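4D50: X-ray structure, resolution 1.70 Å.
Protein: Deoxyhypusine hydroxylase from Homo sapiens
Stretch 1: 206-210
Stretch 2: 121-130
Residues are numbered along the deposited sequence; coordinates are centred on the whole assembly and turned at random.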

# COMPACT_ATOMS: atom_id res chain seq x y z
N GLY A 206 -12.16 -13.73 -0.45
CA GLY A 206 -11.96 -12.86 0.71
C GLY A 206 -12.67 -11.52 0.72
O GLY A 206 -13.52 -11.23 -0.08
N SER A 207 -12.28 -10.72 1.68
CA SER A 207 -12.78 -9.38 1.84
C SER A 207 -12.13 -8.47 0.81
O SER A 207 -11.15 -8.82 0.16
CB SER A 207 -12.40 -8.90 3.25
OG SER A 207 -10.99 -8.76 3.41
N ALA A 208 -12.65 -7.23 0.74
CA ALA A 208 -12.05 -6.21 -0.10
C ALA A 208 -10.61 -5.91 0.32
O ALA A 208 -9.73 -5.80 -0.53
CB ALA A 208 -12.90 -4.93 -0.05
N LEU A 209 -10.31 -5.85 1.63
CA LEU A 209 -8.91 -5.65 2.08
C LEU A 209 -8.00 -6.71 1.50
O LEU A 209 -6.96 -6.40 0.88
CB LEU A 209 -8.81 -5.67 3.60
CG LEU A 209 -7.55 -5.03 4.14
CD1 LEU A 209 -7.56 -3.53 4.00
CD2 LEU A 209 -7.33 -5.42 5.58
N PHE A 210 -8.40 -7.99 1.67
CA PHE A 210 -7.67 -9.12 1.11
C PHE A 210 -7.41 -9.01 -0.38
O PHE A 210 -6.24 -9.16 -0.82
CB PHE A 210 -8.44 -10.42 1.39
CG PHE A 210 -7.83 -11.69 0.79
CD1 PHE A 210 -8.15 -12.09 -0.51
CD2 PHE A 210 -6.97 -12.49 1.51
CE1 PHE A 210 -7.68 -13.26 -1.03
CE2 PHE A 210 -6.38 -13.63 0.92
CZ PHE A 210 -6.77 -14.01 -0.33
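Stretch 2 121-130: IEVAETCQLA

Stretch 2 is helical from Ile 121 to Ala 130, with backbone phi/psi values between -47/-54 and -79/-29 and a ladder of i to i+4 hydrogen bonds that begins with Glu 125 N to Ile 121 O at 2.8 Å and ends with Ala 130 N to Thr 126 O at 3.0 Å. It packs against the start of a second helix, which begins at Ala 208 and continues beyond stretch 1. The closest CA pair is Leu 209 CA and Glu 122 CA, 5.6 Å apart. Together the two stretches bury 273 Å².

Ile 121 stays outside the contact; its side chain comes nearest at Ile 121 CG1 to Ser 207 CB, 5.6 Å. Glu 122 is the first residue to engage. Its CA-to-CB bond points sideways, and chi1 m with chi2 p places Glu 122 OE2 4.1 Å from Ala 208 CB. Glu 122 CB lies 4.4 Å from Leu 209 CD1, and Glu 122 O is 3.9 Å from Leu 209 CD2. Val 123, directed away, and Ala 124, directed sideways, have no area covered by stretch 1.

One turn after Glu 122, the CA-to-CB bond of Glu 125 points toward stretch 1, and its carboxylate supplies the polar anchor. Ser 207 OG donates a hydrogen bond to Glu 125 OE1 at 2.7 Å. The same serine is the N-cap of its helix: with chi1 at 66°, Ser 207 OG accepts from Phe 210 N at 3.2 Å, and the N-H...acceptor angle of 174° is nearly linear. The hydroxyl therefore links the carboxylate to an amide in the first turn of the helix. A water makes a second bridge, donating to Glu 125 OE1 at 2.8 Å and accepting from Leu 209 N at 3.1 Å. Glu 125 OE1 also lies 3.6 Å from Leu 209 CB.

Thr 126 OG1 donates to Glu 122 O at 2.6 Å, a bond back along its own helix, and lies 3.4 Å from Leu 209 CD2. Glu 122 O also accepts from Thr 126 N at 2.9 Å, so backbone and side chain converge on one acceptor. Cys 127 and Gln 128 make no contact with stretch 1. The CA-to-CB bond of Leu 129 again points toward it, and Leu 129 CD1 lies 4.1 Å from Leu 209 CD2, an apolar contact.

Ala 130 ends the stretch out of reach. The spacing 122, 125, 126, 129 traces one face of the helix, and these four residues form the hole that receives Leu 209 as a knob, with 100 Å² of that leucine covered.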

# COMPACT_ATOMS: atom_id res chain seq x y z
N ILE A 121 -15.17 -2.20 8.05
CA ILE A 121 -14.60 -3.55 8.03
C ILE A 121 -13.12 -3.56 7.57
O ILE A 121 -12.29 -4.26 8.19
CB ILE A 121 -15.43 -4.47 7.18
CG1 ILE A 121 -14.94 -5.90 7.30
CG2 ILE A 121 -15.45 -4.04 5.68
CD1 ILE A 121 -15.03 -6.47 8.69
N GLU A 122 -12.80 -2.76 6.55
CA GLU A 122 -11.39 -2.60 6.11
C GLU A 122 -10.50 -2.18 7.29
O GLU A 122 -9.31 -2.58 7.45
CB GLU A 122 -11.25 -1.48 5.08
CG GLU A 122 -11.87 -1.81 3.74
CD GLU A 122 -13.36 -1.58 3.64
OE1 GLU A 122 -14.01 -1.07 4.59
OE2 GLU A 122 -13.87 -1.87 2.53
N VAL A 123 -11.04 -1.31 8.12
CA VAL A 123 -10.23 -0.76 9.27
C VAL A 123 -10.04 -1.82 10.37
O VAL A 123 -9.01 -1.99 10.86
CB VAL A 123 -10.89 0.51 9.87
CG1 VAL A 123 -10.17 1.02 11.12
CG2 VAL A 123 -10.97 1.61 8.82
N ALA A 124 -11.15 -2.41 10.81
CA ALA A 124 -11.16 -3.55 11.70
C ALA A 124 -10.20 -4.63 11.28
O ALA A 124 -9.34 -5.02 12.06
CB ALA A 124 -12.53 -4.14 11.80
N GLU A 125 -10.31 -5.09 10.02
CA GLU A 125 -9.38 -6.08 9.50
C GLU A 125 -7.92 -5.66 9.48
O GLU A 125 -7.06 -6.47 9.87
CB GLU A 125 -9.80 -6.58 8.11
CG GLU A 125 -11.09 -7.36 8.17
CD GLU A 125 -11.48 -8.03 6.84
OE1 GLU A 125 -11.07 -7.51 5.79
OE2 GLU A 125 -12.27 -8.98 6.84
N THR A 126 -7.68 -4.46 9.01
CA THR A 126 -6.31 -3.91 8.98
C THR A 126 -5.72 -3.92 10.41
O THR A 126 -4.57 -4.33 10.58
CB THR A 126 -6.33 -2.44 8.55
OG1 THR A 126 -6.75 -2.43 7.16
CG2 THR A 126 -5.00 -1.79 8.73
N CYS A 127 -6.52 -3.54 11.42
CA CYS A 127 -5.96 -3.37 12.76
C CYS A 127 -5.80 -4.77 13.39
O CYS A 127 -4.85 -5.02 14.18
CB CYS A 127 -6.83 -2.41 13.66
SG CYS A 127 -6.81 -0.74 13.04
N GLN A 128 -6.64 -5.73 12.99
CA GLN A 128 -6.42 -7.10 13.45
C GLN A 128 -5.11 -7.63 12.97
O GLN A 128 -4.37 -8.28 13.72
CB GLN A 128 -7.58 -7.98 13.02
CG GLN A 128 -8.88 -7.62 13.76
CD GLN A 128 -10.08 -8.18 13.04
OE1 GLN A 128 -9.98 -9.21 12.37
NE2 GLN A 128 -11.17 -7.49 13.10
N LEU A 129 -4.80 -7.36 11.72
CA LEU A 129 -3.55 -7.79 11.11
C LEU A 129 -2.37 -7.14 11.78
O LEU A 129 -1.36 -7.81 12.03
CB LEU A 129 -3.55 -7.50 9.59
CG LEU A 129 -4.45 -8.38 8.78
CD1 LEU A 129 -4.57 -7.84 7.35
CD2 LEU A 129 -3.98 -9.80 8.72
N ALA A 130 -2.52 -5.86 12.14
CA ALA A 130 -1.38 -5.11 12.64
C ALA A 130 -1.08 -5.61 14.09
O ALA A 130 0.06 -5.65 14.45
CB ALA A 130 -1.60 -3.65 12.49
O HOH W 1 -12.22 -5.62 4.02